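Local coordinates for WbbM protein (Klebsiella pneumoniae, PDB 6U4B) that is a bifunctional glycosyltransferase acting as an O-antigen polymerase, and binds magnesium in a region assigned to glycosyltransferase family 8, at residues Gly292-Val297 with Pro393-Arg398; Ser300-Val305 with Lys331-Val336; Ile335-Asn340 with Leu362-Val367; Asp366-Thr371 with Phe382-Tyr387. All coordinates share one frame; numbering follows the deposited sequence.

Interaction 1: Gly292-Val297 with Pro393-Arg398; sequences GALNPV and PQLFRR
The carbonyl oxygen Gly-292 O is gripped by both terminal nitrogens of Arg-397, through weak bonds of 3.2 Å from NH1 and 3.3 Å from NH2. The same guanidinium is also tied to its own turn, because Arg-397 NH1 donates to Gln-394 O at 2.7 Å, from above that carbonyl's plane. With CG lodged between the backbone N and the carbonyl carbon (chi1 61°), the otherwise extended Arg-397 chain brings its flat end against Ala-293, whose CB sits over the centre of one face, 3.6 Å from CZ. That methyl also meets one face of the second guanidinium, 3.6 Å from Arg-398 NE. Arg-398 then reaches on to Asn-295, where NH1 makes a short but bent, weak bond of 2.6 Å to OD1; the amide and guanidinium planes are turned 76° apart. The backbones are joined by a nearly straight bond, Leu-294 N to Leu-395 O at 3.2 Å. On the apolar side Leu-294 CD1 rests on Leu-395 CD2, 4.1 Å away, and also touches the ring of Phe-396. The loop leading into strand 302-309 is thus fastened to the end of helix 392-395. Both pack against parallel strands of the sheet: Leu-294 and Phe-396 on Val-336 of strand 333-340, Leu-395 on Phe-365 of strand 360-366, while Pro-393 faces helix 489-499.

Interaction 2: Ser300-Val305 with Lys331-Val336; sequences SAVPVV and KNYDIV
Strands 302-309 and 333-340 are the two parallel strands of a beta-alpha-beta unit joined through helix 313-325, and this contact is where they start to pair. The unit is consistent with the Rossmann-like nucleotide-binding half of a GT-A fold, as in other family 8 glycosyltransferases. Backbone bonds come first. Val-302 N donates to Asn-332 O (2.7 Å), Asp-334 N to Val-302 O, Val-304 N to Asp-334 O and Val-336 N to Val-304 O (2.9 Å), the alternating ladder of a parallel pair. Pro-303, which has no N-H to give, falls at a position that donates nothing to this neighbour; instead its CA-H points at Asp-334 O, 3.3 Å from CA.

Among side-chain polar groups, Asn-332 extends the ladder backwards, its ND2 donating to Ser-300 O at 3.3 Å. Other polar ends are satisfied outside the pair: the Asp-334 carboxylate by Arg-363 and Tyr-399 OH, Tyr-333 OH by Asp-414 and the backbone N of Asp-328, and Lys-331 NZ by a salt bridge to Asp-414.

Apolar contacts divide between the two faces of the sheet. Ala-301 CB packs on Asn-332 CB (3.6 Å) and comes 4.1 Å from Asp-334 CB. On the opposite face, where Val-304 and Ile-335 are also neighbours, Val-302 and Tyr-333 lie side by side and point the same way; the valine meets the Tyr-333 ring obliquely, with CD1 3.8 Å from Val-302 CB.

Interaction 3: Ile335-Asn340 with Leu362-Val367; sequences IVVLEN and LRFFDV
Val-337 and Phe-364 stand side by side on one face of two parallel strands, with Phe-364 CD1 3.6 Å from Val-337 CB. The strands, 333-340 and 360-366, belong to the beta-alpha-beta unit that passes through helix 344-352, and that helix packs on Leu-362 and Phe-364. Leu-362 leans over from the same face: its CD2 touches Ile-335 CG2 at 3.7 Å and Val-337 CG2 at 3.8 Å.

On the other face Leu-338 is set across Phe-365, and its CB meets Val-367 CG2 at 3.8 Å, just where the second strand turns off. Backbone pairing runs the whole way, from Arg-363 N on Ile-335 O to Val-367 N on Glu-339 O.

Glu-339 bends back on itself (chi1 58°, chi2 92°), which lays CG along the Phe-365 carbonyl and brings OE1 beside Asp-366. The two carboxylates are 41° apart in plane, with Glu-339 OE1 4.2 Å from Asp-366 OD2. A water lies between them, donating to Glu-339 OE1 and perhaps, weakly, to Asp-366 OD2, which may soften the like-charge approach. Asn-59 ND2 also donates to OE1, and Asn-368 ND2 to Asp-366 OD2.

Arg-363 bends at its third torsion to pass its guanidinium beside Val-336 CG2, and bonds Asp-334 and Asn-295 O beyond. Another water links the strands there, donating to Ile-335 O at 2.6 Å and accepting from Arg-363 NE at 3.1 Å.

Interaction 4: Asp366-Thr371 with Phe382-Tyr387; sequences DVNAFT and FSASTY
Ala-384 pushes its methyl into the turn of residues 367-371: CB lies 3.2 Å from Val-367 O, 3.7 Å from Thr-371 CG2 and 4.0 Å from Phe-370 CB. No hydrogen bond crosses between the segments; the contact is made by van der Waals packing, and side-chain torsions decide which groups meet. In Thr-371 the hydroxyl sits between the backbone N and the carbonyl carbon (chi1 64°). There OG1 donates back to Asn-368 O at 3.0 Å, while CG2 is left facing the alanine. Val-367 has CG1 in the corresponding place (chi1 75°), which directs CG2 at the Ala-384 carbonyl and CG1 at Ser-385 CB. The Phe-382 ring lies beside the turn, its CZ 4.2 Å from Thr-371 CA, with Phe-370 O near the ring plane at its edge.

Both segments belong to the long connection from strand 360-366 to helix 392-395, and the first is a 3-10 turn opened by an Asx turn. Asp-366 OD2 takes two bonds from Asn-368: from N at 3.0 Å, above the carboxylate plane, and from ND2 at 2.9 Å, on the syn lone pair. The asparagine amide is thereby fixed in rotation, and its ND2 also bonds Asn-340 OD1.

The other segment is ordered by an ST motif, in which Ser-383 OG accepts from Thr-386 N at 3.1 Å and from the hydroxyl of Ser-385. The Phe-370 ring meets Ala-384 O at its edge and stacks with Phe-391.

How the interactions relate
Reading from the N terminus, residues 292-297 come first, and interaction 1 closes the longest loop, back from 393-398; the other three contacts all fall within it. Interaction 2 closes first, pairing strands 302-309 and 333-340, which are connected through helix 313-325. Interaction 3 takes over on the same strand, sharing Ile-335 and Val-336, and adds strand 360-366. Interaction 4 starts where that strand ends, sharing Asp-366 and Val-367, and closes a short loop in the connection to helix 392-395. None cross. Interaction 1 then lies over the sheet: Phe-396 packs on Val-305 and Leu-395 on Phe-370, which also touches Leu-338 and Phe-365 of interaction 3.

Interaction 1: Gly292-Val297 with Pro393-Arg398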
loop_
_atom_site.group_PDB
_atom_site.type_symbol
_atom_site.label_atom_id
_atom_site.label_comp_id
_atom_site.label_asym_id
_atom_site.label_seq_id
_atom_site.Cartn_x
_atom_site.Cartn_y
_atom_site.Cartn_z
ATOM N N GLY A 292 12.703 24.882 -30.699
ATOM C CA GLY A 292 11.995 25.302 -29.509
ATOM C C GLY A 292 12.748 25.008 -28.221
ATOM O O GLY A 292 13.903 24.578 -28.208
ATOM N N ALA A 293 12.057 25.260 -27.112
ATOM C CA ALA A 293 12.599 25.056 -25.776
ATOM C C ALA A 293 11.436 24.911 -24.806
ATOM O O ALA A 293 10.332 25.399 -25.065
ATOM C CB ALA A 293 13.516 26.209 -25.351
ATOM N N LEU A 294 11.693 24.239 -23.686
ATOM C CA LEU A 294 10.667 24.016 -22.679
ATOM C C LEU A 294 10.657 25.156 -21.671
ATOM O O LEU A 294 11.710 25.612 -21.220
ATOM C CB LEU A 294 10.891 22.683 -21.965
ATOM C CG LEU A 294 10.650 21.456 -22.839
ATOM C CD1 LEU A 294 10.919 20.181 -22.066
ATOM C CD2 LEU A 294 9.229 21.464 -23.386
ATOM N N ASN A 295 9.472 25.607 -21.328
ATOM C CA ASN A 295 9.397 26.675 -20.350
ATOM C C ASN A 295 9.118 26.118 -18.959
ATOM O O ASN A 295 8.461 25.082 -18.817
ATOM C CB ASN A 295 8.302 27.677 -20.725
ATOM C CG ASN A 295 8.748 28.647 -21.801
ATOM O OD1 ASN A 295 8.892 28.276 -22.967
ATOM N ND2 ASN A 295 8.970 29.898 -21.416
ATOM N N PRO A 296 9.626 26.781 -17.920
ATOM C CA PRO A 296 9.310 26.356 -16.553
ATOM C C PRO A 296 7.813 26.418 -16.293
ATOM O O PRO A 296 7.102 27.278 -16.817
ATOM C CB PRO A 296 10.074 27.362 -15.684
ATOM C CG PRO A 296 11.166 27.880 -16.570
ATOM C CD PRO A 296 10.584 27.901 -17.950
ATOM N N VAL A 297 7.333 25.477 -15.479
ATOM C CA VAL A 297 5.919 25.430 -15.124
ATOM C C VAL A 297 5.633 26.078 -13.773
ATOM O O VAL A 297 4.487 26.483 -13.525
ATOM C CB VAL A 297 5.389 23.982 -15.147
ATOM C CG1 VAL A 297 5.267 23.493 -16.579
ATOM C CG2 VAL A 297 6.304 23.071 -14.354
ATOM N N PRO A 393 21.617 21.656 -22.365
ATOM C CA PRO A 393 21.754 23.124 -22.420
ATOM C C PRO A 393 20.950 23.785 -23.529
ATOM O O PRO A 393 20.704 24.996 -23.452
ATOM C CB PRO A 393 23.263 23.334 -22.622
ATOM C CG PRO A 393 23.763 22.042 -23.159
ATOM C CD PRO A 393 22.927 20.994 -22.505
ATOM N N GLN A 394 20.526 23.045 -24.554
ATOM C CA GLN A 394 19.737 23.647 -25.624
ATOM C C GLN A 394 18.239 23.590 -25.333
ATOM O O GLN A 394 17.557 24.618 -25.381
ATOM C CB GLN A 394 20.044 22.962 -26.960
ATOM C CG GLN A 394 19.412 23.642 -28.175
ATOM C CD GLN A 394 20.062 24.977 -28.517
ATOM O OE1 GLN A 394 21.042 25.388 -27.892
ATOM N NE2 GLN A 394 19.517 25.659 -29.519
ATOM N N LEU A 395 17.716 22.401 -25.026
ATOM C CA LEU A 395 16.286 22.269 -24.766
ATOM C C LEU A 395 15.874 23.033 -23.512
ATOM O O LEU A 395 14.790 23.627 -23.466
ATOM C CB LEU A 395 15.912 20.793 -24.640
ATOM C CG LEU A 395 14.425 20.491 -24.446
ATOM C CD1 LEU A 395 13.633 20.923 -25.675
ATOM C CD2 LEU A 395 14.200 19.016 -24.142
ATOM N N PHE A 396 16.731 23.038 -22.489
ATOM C CA PHE A 396 16.429 23.668 -21.210
ATOM C C PHE A 396 17.122 25.015 -21.045
ATOM O O PHE A 396 17.372 25.449 -19.916
ATOM C CB PHE A 396 16.799 22.726 -20.063
ATOM C CG PHE A 396 15.978 21.472 -20.034
ATOM C CD1 PHE A 396 14.777 21.437 -19.347
ATOM C CD2 PHE A 396 16.391 20.336 -20.710
ATOM C CE1 PHE A 396 14.010 20.292 -19.321
ATOM C CE2 PHE A 396 15.627 19.183 -20.689
ATOM C CZ PHE A 396 14.431 19.162 -19.995
ATOM N N ARG A 397 17.405 25.704 -22.154
ATOM C CA ARG A 397 18.155 26.956 -22.117
ATOM C C ARG A 397 17.420 28.080 -21.395
ATOM O O ARG A 397 18.039 29.110 -21.109
ATOM C CB ARG A 397 18.507 27.401 -23.539
ATOM C CG ARG A 397 17.308 27.678 -24.442
ATOM C CD ARG A 397 17.767 28.144 -25.819
ATOM N NE ARG A 397 16.656 28.327 -26.749
ATOM C CZ ARG A 397 16.134 27.353 -27.487
ATOM N NH1 ARG A 397 16.617 26.121 -27.397
ATOM N NH2 ARG A 397 15.125 27.610 -28.312
ATOM N N ARG A 398 16.135 27.915 -21.091
ATOM C CA ARG A 398 15.390 28.909 -20.326
ATOM C C ARG A 398 15.420 28.644 -18.828
ATOM O O ARG A 398 14.792 29.388 -18.068
ATOM C CB ARG A 398 13.945 28.978 -20.826
ATOM C CG ARG A 398 13.838 29.647 -22.182
ATOM C CD ARG A 398 12.499 29.411 -22.849
ATOM N NE ARG A 398 12.620 29.541 -24.297
ATOM C CZ ARG A 398 11.594 29.578 -25.139
ATOM N NH1 ARG A 398 10.353 29.503 -24.682
ATOM N NH2 ARG A 398 11.813 29.697 -26.441
#

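Interaction 2: Ser300-Val305 with Lys331-Val336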
loop_
_atom_site.group_PDB
_atom_site.type_symbol
_atom_site.label_atom_id
_atom_site.label_comp_id
_atom_site.label_asym_id
_atom_site.label_seq_id
_atom_site.Cartn_x
_atom_site.Cartn_y
_atom_site.Cartn_z
ATOM N N SER A 300 9.389 28.973 -9.274
ATOM C CA SER A 300 10.604 28.426 -8.688
ATOM C C SER A 300 10.362 26.956 -8.386
ATOM O O SER A 300 9.388 26.615 -7.707
ATOM C CB SER A 300 11.001 29.174 -7.413
ATOM O OG SER A 300 10.053 28.958 -6.384
ATOM N N ALA A 301 11.240 26.092 -8.889
ATOM C CA ALA A 301 11.081 24.657 -8.703
ATOM C C ALA A 301 12.433 23.980 -8.862
ATOM O O ALA A 301 13.432 24.610 -9.216
ATOM C CB ALA A 301 10.067 24.074 -9.690
ATOM N N VAL A 302 12.445 22.679 -8.588
ATOM C CA VAL A 302 13.612 21.828 -8.797
ATOM C C VAL A 302 13.450 21.126 -10.140
ATOM O O VAL A 302 12.683 20.157 -10.242
ATOM C CB VAL A 302 13.777 20.812 -7.656
ATOM C CG1 VAL A 302 14.993 19.926 -7.902
ATOM C CG2 VAL A 302 13.883 21.526 -6.319
ATOM N N PRO A 303 14.133 21.579 -11.193
ATOM C CA PRO A 303 13.998 20.936 -12.509
ATOM C C PRO A 303 14.786 19.635 -12.545
ATOM O O PRO A 303 16.002 19.623 -12.335
ATOM C CB PRO A 303 14.580 21.977 -13.477
ATOM C CG PRO A 303 14.711 23.249 -12.671
ATOM C CD PRO A 303 14.948 22.799 -11.266
ATOM N N VAL A 304 14.090 18.537 -12.819
ATOM C CA VAL A 304 14.683 17.205 -12.855
ATOM C C VAL A 304 14.465 16.628 -14.244
ATOM O O VAL A 304 13.329 16.581 -14.731
ATOM C CB VAL A 304 14.081 16.287 -11.777
ATOM C CG1 VAL A 304 14.694 14.899 -11.863
ATOM C CG2 VAL A 304 14.286 16.893 -10.396
ATOM N N VAL A 305 15.547 16.185 -14.878
ATOM C CA VAL A 305 15.506 15.689 -16.247
ATOM C C VAL A 305 15.898 14.220 -16.250
ATOM O O VAL A 305 16.956 13.850 -15.725
ATOM C CB VAL A 305 16.421 16.510 -17.172
ATOM C CG1 VAL A 305 16.410 15.926 -18.576
ATOM C CG2 VAL A 305 15.960 17.948 -17.192
ATOM N N LYS A 331 8.591 22.833 -1.537
ATOM C CA LYS A 331 9.282 23.017 -2.803
ATOM C C LYS A 331 8.422 22.484 -3.941
ATOM O O LYS A 331 7.532 21.652 -3.740
ATOM C CB LYS A 331 10.644 22.308 -2.817
ATOM C CG LYS A 331 11.665 22.867 -1.843
ATOM C CD LYS A 331 12.994 22.142 -1.990
ATOM C CE LYS A 331 13.963 22.524 -0.883
ATOM N NZ LYS A 331 15.223 21.736 -0.958
ATOM N N ASN A 332 8.699 22.981 -5.142
ATOM C CA ASN A 332 8.074 22.495 -6.361
ATOM C C ASN A 332 9.091 21.700 -7.167
ATOM O O ASN A 332 10.297 21.951 -7.094
ATOM C CB ASN A 332 7.523 23.649 -7.199
ATOM C CG ASN A 332 6.467 24.444 -6.466
ATOM O OD1 ASN A 332 5.726 23.904 -5.646
ATOM N ND2 ASN A 332 6.393 25.739 -6.755
ATOM N N TYR A 333 8.598 20.728 -7.931
ATOM C CA TYR A 333 9.460 19.815 -8.672
ATOM C C TYR A 333 8.971 19.727 -10.110
ATOM O O TYR A 333 7.841 19.294 -10.363
ATOM C CB TYR A 333 9.494 18.434 -8.009
ATOM C CG TYR A 333 10.136 18.456 -6.637
ATOM C CD1 TYR A 333 11.450 18.043 -6.455
ATOM C CD2 TYR A 333 9.430 18.904 -5.525
ATOM C CE1 TYR A 333 12.040 18.068 -5.201
ATOM C CE2 TYR A 333 10.011 18.938 -4.273
ATOM C CZ TYR A 333 11.315 18.516 -4.115
ATOM O OH TYR A 333 11.890 18.546 -2.865
ATOM N N ASP A 334 9.829 20.136 -11.042
ATOM C CA ASP A 334 9.526 20.231 -12.469
ATOM C C ASP A 334 10.262 19.086 -13.161
ATOM O O ASP A 334 11.422 19.221 -13.552
ATOM C CB ASP A 334 9.950 21.603 -13.003
ATOM C CG ASP A 334 9.616 21.809 -14.478
ATOM O OD1 ASP A 334 9.178 20.859 -15.161
ATOM O OD2 ASP A 334 9.798 22.948 -14.956
ATOM N N ILE A 335 9.581 17.953 -13.306
ATOM C CA ILE A 335 10.174 16.751 -13.877
ATOM C C ILE A 335 9.844 16.701 -15.361
ATOM O O ILE A 335 8.677 16.831 -15.751
ATOM C CB ILE A 335 9.678 15.484 -13.161
ATOM C CG1 ILE A 335 9.885 15.605 -11.649
ATOM C CG2 ILE A 335 10.397 14.262 -13.700
ATOM C CD1 ILE A 335 9.468 14.372 -10.872
ATOM N N VAL A 336 10.869 16.518 -16.190
ATOM C CA VAL A 336 10.700 16.381 -17.632
ATOM C C VAL A 336 11.381 15.093 -18.064
ATOM O O VAL A 336 12.578 14.905 -17.812
ATOM C CB VAL A 336 11.276 17.579 -18.404
ATOM C CG1 VAL A 336 11.202 17.323 -19.900
ATOM C CG2 VAL A 336 10.532 18.855 -18.038
#

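Interaction 3: Ile335-Asn340 with Leu362-Val367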
loop_
_atom_site.group_PDB
_atom_site.type_symbol
_atom_site.label_atom_id
_atom_site.label_comp_id
_atom_site.label_asym_id
_atom_site.label_seq_id
_atom_site.Cartn_x
_atom_site.Cartn_y
_atom_site.Cartn_z
ATOM N N ILE A 335 9.581 17.953 -13.306
ATOM C CA ILE A 335 10.174 16.751 -13.877
ATOM C C ILE A 335 9.844 16.701 -15.361
ATOM O O ILE A 335 8.677 16.831 -15.751
ATOM C CB ILE A 335 9.678 15.484 -13.161
ATOM C CG1 ILE A 335 9.885 15.605 -11.649
ATOM C CG2 ILE A 335 10.397 14.262 -13.700
ATOM C CD1 ILE A 335 9.468 14.372 -10.872
ATOM N N VAL A 336 10.869 16.518 -16.190
ATOM C CA VAL A 336 10.700 16.381 -17.632
ATOM C C VAL A 336 11.381 15.093 -18.064
ATOM O O VAL A 336 12.578 14.905 -17.812
ATOM C CB VAL A 336 11.276 17.579 -18.404
ATOM C CG1 VAL A 336 11.202 17.323 -19.900
ATOM C CG2 VAL A 336 10.532 18.855 -18.038
ATOM N N VAL A 337 10.628 14.212 -18.715
ATOM C CA VAL A 337 11.154 12.950 -19.222
ATOM C C VAL A 337 11.402 13.092 -20.717
ATOM O O VAL A 337 10.468 13.339 -21.491
ATOM C CB VAL A 337 10.196 11.785 -18.933
ATOM C CG1 VAL A 337 10.617 10.553 -19.720
ATOM C CG2 VAL A 337 10.159 11.484 -17.435
ATOM N N LEU A 338 12.662 12.944 -21.125
ATOM C CA LEU A 338 13.012 12.858 -22.539
ATOM C C LEU A 338 12.728 11.432 -22.983
ATOM O O LEU A 338 13.562 10.540 -22.810
ATOM C CB LEU A 338 14.474 13.231 -22.759
ATOM C CG LEU A 338 14.913 14.538 -22.094
ATOM C CD1 LEU A 338 16.396 14.797 -22.329
ATOM C CD2 LEU A 338 14.073 15.689 -22.607
ATOM N N GLU A 339 11.546 11.208 -23.548
ATOM C CA GLU A 339 11.049 9.864 -23.799
ATOM C C GLU A 339 11.374 9.418 -25.218
ATOM O O GLU A 339 11.308 10.208 -26.165
ATOM C CB GLU A 339 9.540 9.782 -23.554
ATOM C CG GLU A 339 8.688 10.740 -24.380
ATOM C CD GLU A 339 8.207 10.126 -25.686
ATOM O OE1 GLU A 339 7.887 10.891 -26.620
ATOM O OE2 GLU A 339 8.153 8.881 -25.780
ATOM N N ASN A 340 11.736 8.148 -25.353
ATOM C CA ASN A 340 12.023 7.516 -26.638
ATOM C C ASN A 340 10.969 6.432 -26.856
ATOM O O ASN A 340 11.175 5.263 -26.522
ATOM C CB ASN A 340 13.443 6.945 -26.666
ATOM C CG ASN A 340 13.760 6.220 -27.965
ATOM O OD1 ASN A 340 13.096 6.419 -28.983
ATOM N ND2 ASN A 340 14.781 5.369 -27.932
ATOM N N LEU A 362 5.011 16.627 -14.142
ATOM C CA LEU A 362 5.655 15.651 -15.013
ATOM C C LEU A 362 5.246 15.951 -16.448
ATOM O O LEU A 362 4.051 15.979 -16.762
ATOM C CB LEU A 362 5.269 14.219 -14.630
ATOM C CG LEU A 362 6.218 13.056 -14.951
ATOM C CD1 LEU A 362 5.468 11.913 -15.620
ATOM C CD2 LEU A 362 7.421 13.479 -15.788
ATOM N N ARG A 363 6.232 16.176 -17.311
ATOM C CA ARG A 363 5.991 16.410 -18.726
ATOM C C ARG A 363 6.914 15.516 -19.543
ATOM O O ARG A 363 7.963 15.073 -19.069
ATOM C CB ARG A 363 6.207 17.881 -19.102
ATOM C CG ARG A 363 5.227 18.848 -18.452
ATOM C CD ARG A 363 5.596 20.289 -18.768
ATOM N NE ARG A 363 6.866 20.677 -18.158
ATOM C CZ ARG A 363 7.544 21.775 -18.479
ATOM N NH1 ARG A 363 7.084 22.598 -19.412
ATOM N NH2 ARG A 363 8.688 22.050 -17.869
ATOM N N PHE A 364 6.504 15.250 -20.778
ATOM C CA PHE A 364 7.251 14.397 -21.690
ATOM C C PHE A 364 7.670 15.188 -22.918
ATOM O O PHE A 364 6.913 16.028 -23.417
ATOM C CB PHE A 364 6.425 13.183 -22.125
ATOM C CG PHE A 364 6.158 12.206 -21.020
ATOM C CD1 PHE A 364 7.090 11.232 -20.700
ATOM C CD2 PHE A 364 4.975 12.257 -20.301
ATOM C CE1 PHE A 364 6.849 10.328 -19.677
ATOM C CE2 PHE A 364 4.726 11.356 -19.279
ATOM C CZ PHE A 364 5.664 10.390 -18.968
ATOM N N PHE A 365 8.875 14.907 -23.406
ATOM C CA PHE A 365 9.367 15.470 -24.654
ATOM C C PHE A 365 9.992 14.356 -25.476
ATOM O O PHE A 365 10.787 13.567 -24.954
ATOM C CB PHE A 365 10.388 16.585 -24.405
ATOM C CG PHE A 365 10.880 17.244 -25.665
ATOM C CD1 PHE A 365 10.096 18.180 -26.322
ATOM C CD2 PHE A 365 12.117 16.921 -26.195
ATOM C CE1 PHE A 365 10.539 18.786 -27.488
ATOM C CE2 PHE A 365 12.570 17.525 -27.363
ATOM C CZ PHE A 365 11.778 18.459 -28.007
ATOM N N ASP A 366 9.618 14.281 -26.752
ATOM C CA ASP A 366 10.187 13.290 -27.658
ATOM C C ASP A 366 11.682 13.537 -27.824
ATOM O O ASP A 366 12.088 14.505 -28.476
ATOM C CB ASP A 366 9.477 13.334 -29.013
ATOM C CG ASP A 366 9.904 12.203 -29.939
ATOM O OD1 ASP A 366 9.281 12.051 -31.011
ATOM O OD2 ASP A 366 10.844 11.455 -29.596
ATOM N N VAL A 367 12.506 12.659 -27.245
ATOM C CA VAL A 367 13.951 12.837 -27.297
ATOM C C VAL A 367 14.472 12.805 -28.728
ATOM O O VAL A 367 15.519 13.392 -29.019
ATOM C CB VAL A 367 14.644 11.766 -26.424
ATOM C CG1 VAL A 367 14.617 10.405 -27.110
ATOM C CG2 VAL A 367 16.072 12.184 -26.077
HETATM O O HOH W 1 7.234 19.037 -15.602
HETATM O O HOH W 2 9.260 9.408 -28.652
#

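Interaction 4: Asp366-Thr371 with Phe382-Tyr387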
loop_
_atom_site.group_PDB
_atom_site.type_symbol
_atom_site.label_atom_id
_atom_site.label_comp_id
_atom_site.label_asym_id
_atom_site.label_seq_id
_atom_site.Cartn_x
_atom_site.Cartn_y
_atom_site.Cartn_z
ATOM N N ASP A 366 9.618 14.281 -26.752
ATOM C CA ASP A 366 10.187 13.290 -27.658
ATOM C C ASP A 366 11.682 13.537 -27.824
ATOM O O ASP A 366 12.088 14.505 -28.476
ATOM C CB ASP A 366 9.477 13.334 -29.013
ATOM C CG ASP A 366 9.904 12.203 -29.939
ATOM O OD1 ASP A 366 9.281 12.051 -31.011
ATOM O OD2 ASP A 366 10.844 11.455 -29.596
ATOM N N VAL A 367 12.506 12.659 -27.245
ATOM C CA VAL A 367 13.951 12.837 -27.297
ATOM C C VAL A 367 14.472 12.805 -28.728
ATOM O O VAL A 367 15.519 13.392 -29.019
ATOM C CB VAL A 367 14.644 11.766 -26.424
ATOM C CG1 VAL A 367 14.617 10.405 -27.110
ATOM C CG2 VAL A 367 16.072 12.184 -26.077
ATOM N N ASN A 368 13.745 12.157 -29.642
ATOM C CA ASN A 368 14.224 11.972 -31.005
ATOM C C ASN A 368 14.249 13.263 -31.812
ATOM O O ASN A 368 14.842 13.281 -32.896
ATOM C CB ASN A 368 13.367 10.924 -31.713
ATOM C CG ASN A 368 13.453 9.565 -31.042
ATOM O OD1 ASN A 368 14.482 8.893 -31.115
ATOM N ND2 ASN A 368 12.376 9.158 -30.379
ATOM N N ALA A 369 13.641 14.341 -31.310
ATOM C CA ALA A 369 13.760 15.633 -31.974
ATOM C C ALA A 369 15.191 16.156 -31.953
ATOM O O ALA A 369 15.518 17.062 -32.726
ATOM C CB ALA A 369 12.828 16.651 -31.319
ATOM N N PHE A 370 16.045 15.604 -31.086
ATOM C CA PHE A 370 17.421 16.072 -30.975
ATOM C C PHE A 370 18.249 15.775 -32.219
ATOM O O PHE A 370 19.295 16.402 -32.410
ATOM C CB PHE A 370 18.092 15.448 -29.750
ATOM C CG PHE A 370 17.555 15.953 -28.440
ATOM C CD1 PHE A 370 16.904 17.172 -28.365
ATOM C CD2 PHE A 370 17.709 15.207 -27.281
ATOM C CE1 PHE A 370 16.412 17.640 -27.163
ATOM C CE2 PHE A 370 17.218 15.668 -26.071
ATOM C CZ PHE A 370 16.568 16.886 -26.013
ATOM N N THR A 371 17.815 14.839 -33.066
ATOM C CA THR A 371 18.577 14.520 -34.267
ATOM C C THR A 371 18.472 15.596 -35.338
ATOM O O THR A 371 19.149 15.486 -36.368
ATOM C CB THR A 371 18.121 13.181 -34.850
ATOM O OG1 THR A 371 16.753 13.277 -35.264
ATOM C CG2 THR A 371 18.259 12.076 -33.814
ATOM N N PHE A 382 23.666 8.830 -35.141
ATOM C CA PHE A 382 23.807 8.700 -33.698
ATOM C C PHE A 382 22.414 8.622 -33.098
ATOM O O PHE A 382 21.430 9.026 -33.723
ATOM C CB PHE A 382 24.594 9.872 -33.096
ATOM C CG PHE A 382 23.799 11.142 -32.988
ATOM C CD1 PHE A 382 23.400 11.621 -31.751
ATOM C CD2 PHE A 382 23.437 11.849 -34.124
ATOM C CE1 PHE A 382 22.664 12.785 -31.648
ATOM C CE2 PHE A 382 22.699 13.013 -34.026
ATOM C CZ PHE A 382 22.312 13.481 -32.786
ATOM N N SER A 383 22.338 8.102 -31.878
ATOM C CA SER A 383 21.063 7.956 -31.190
ATOM C C SER A 383 20.784 9.196 -30.352
ATOM O O SER A 383 21.642 9.638 -29.581
ATOM C CB SER A 383 21.068 6.706 -30.309
ATOM O OG SER A 383 19.959 6.702 -29.429
ATOM N N ALA A 384 19.583 9.756 -30.509
ATOM C CA ALA A 384 19.201 10.907 -29.697
ATOM C C ALA A 384 19.130 10.539 -28.219
ATOM O O ALA A 384 19.472 11.351 -27.351
ATOM C CB ALA A 384 17.863 11.469 -30.177
ATOM N N SER A 385 18.697 9.315 -27.913
ATOM C CA SER A 385 18.609 8.895 -26.519
ATOM C C SER A 385 19.990 8.613 -25.937
ATOM O O SER A 385 20.257 8.944 -24.776
ATOM C CB SER A 385 17.709 7.667 -26.396
ATOM O OG SER A 385 18.104 6.653 -27.303
ATOM N N THR A 386 20.882 8.009 -26.727
ATOM C CA THR A 386 22.228 7.720 -26.238
ATOM C C THR A 386 22.963 8.999 -25.849
ATOM O O THR A 386 23.725 9.014 -24.876
ATOM C CB THR A 386 23.022 6.950 -27.297
ATOM O OG1 THR A 386 22.384 5.694 -27.558
ATOM C CG2 THR A 386 24.452 6.696 -26.828
ATOM N N TYR A 387 22.728 10.087 -26.584
ATOM C CA TYR A 387 23.425 11.347 -26.359
ATOM C C TYR A 387 22.501 12.440 -25.830
ATOM O O TYR A 387 22.801 13.627 -25.984
ATOM C CB TYR A 387 24.109 11.800 -27.650
ATOM C CG TYR A 387 25.174 10.839 -28.124
ATOM C CD1 TYR A 387 24.875 9.824 -29.026
ATOM C CD2 TYR A 387 26.477 10.939 -27.657
ATOM C CE1 TYR A 387 25.850 8.941 -29.453
ATOM C CE2 TYR A 387 27.452 10.061 -28.075
ATOM C CZ TYR A 387 27.137 9.066 -28.972
ATOM O OH TYR A 387 28.119 8.196 -29.386
#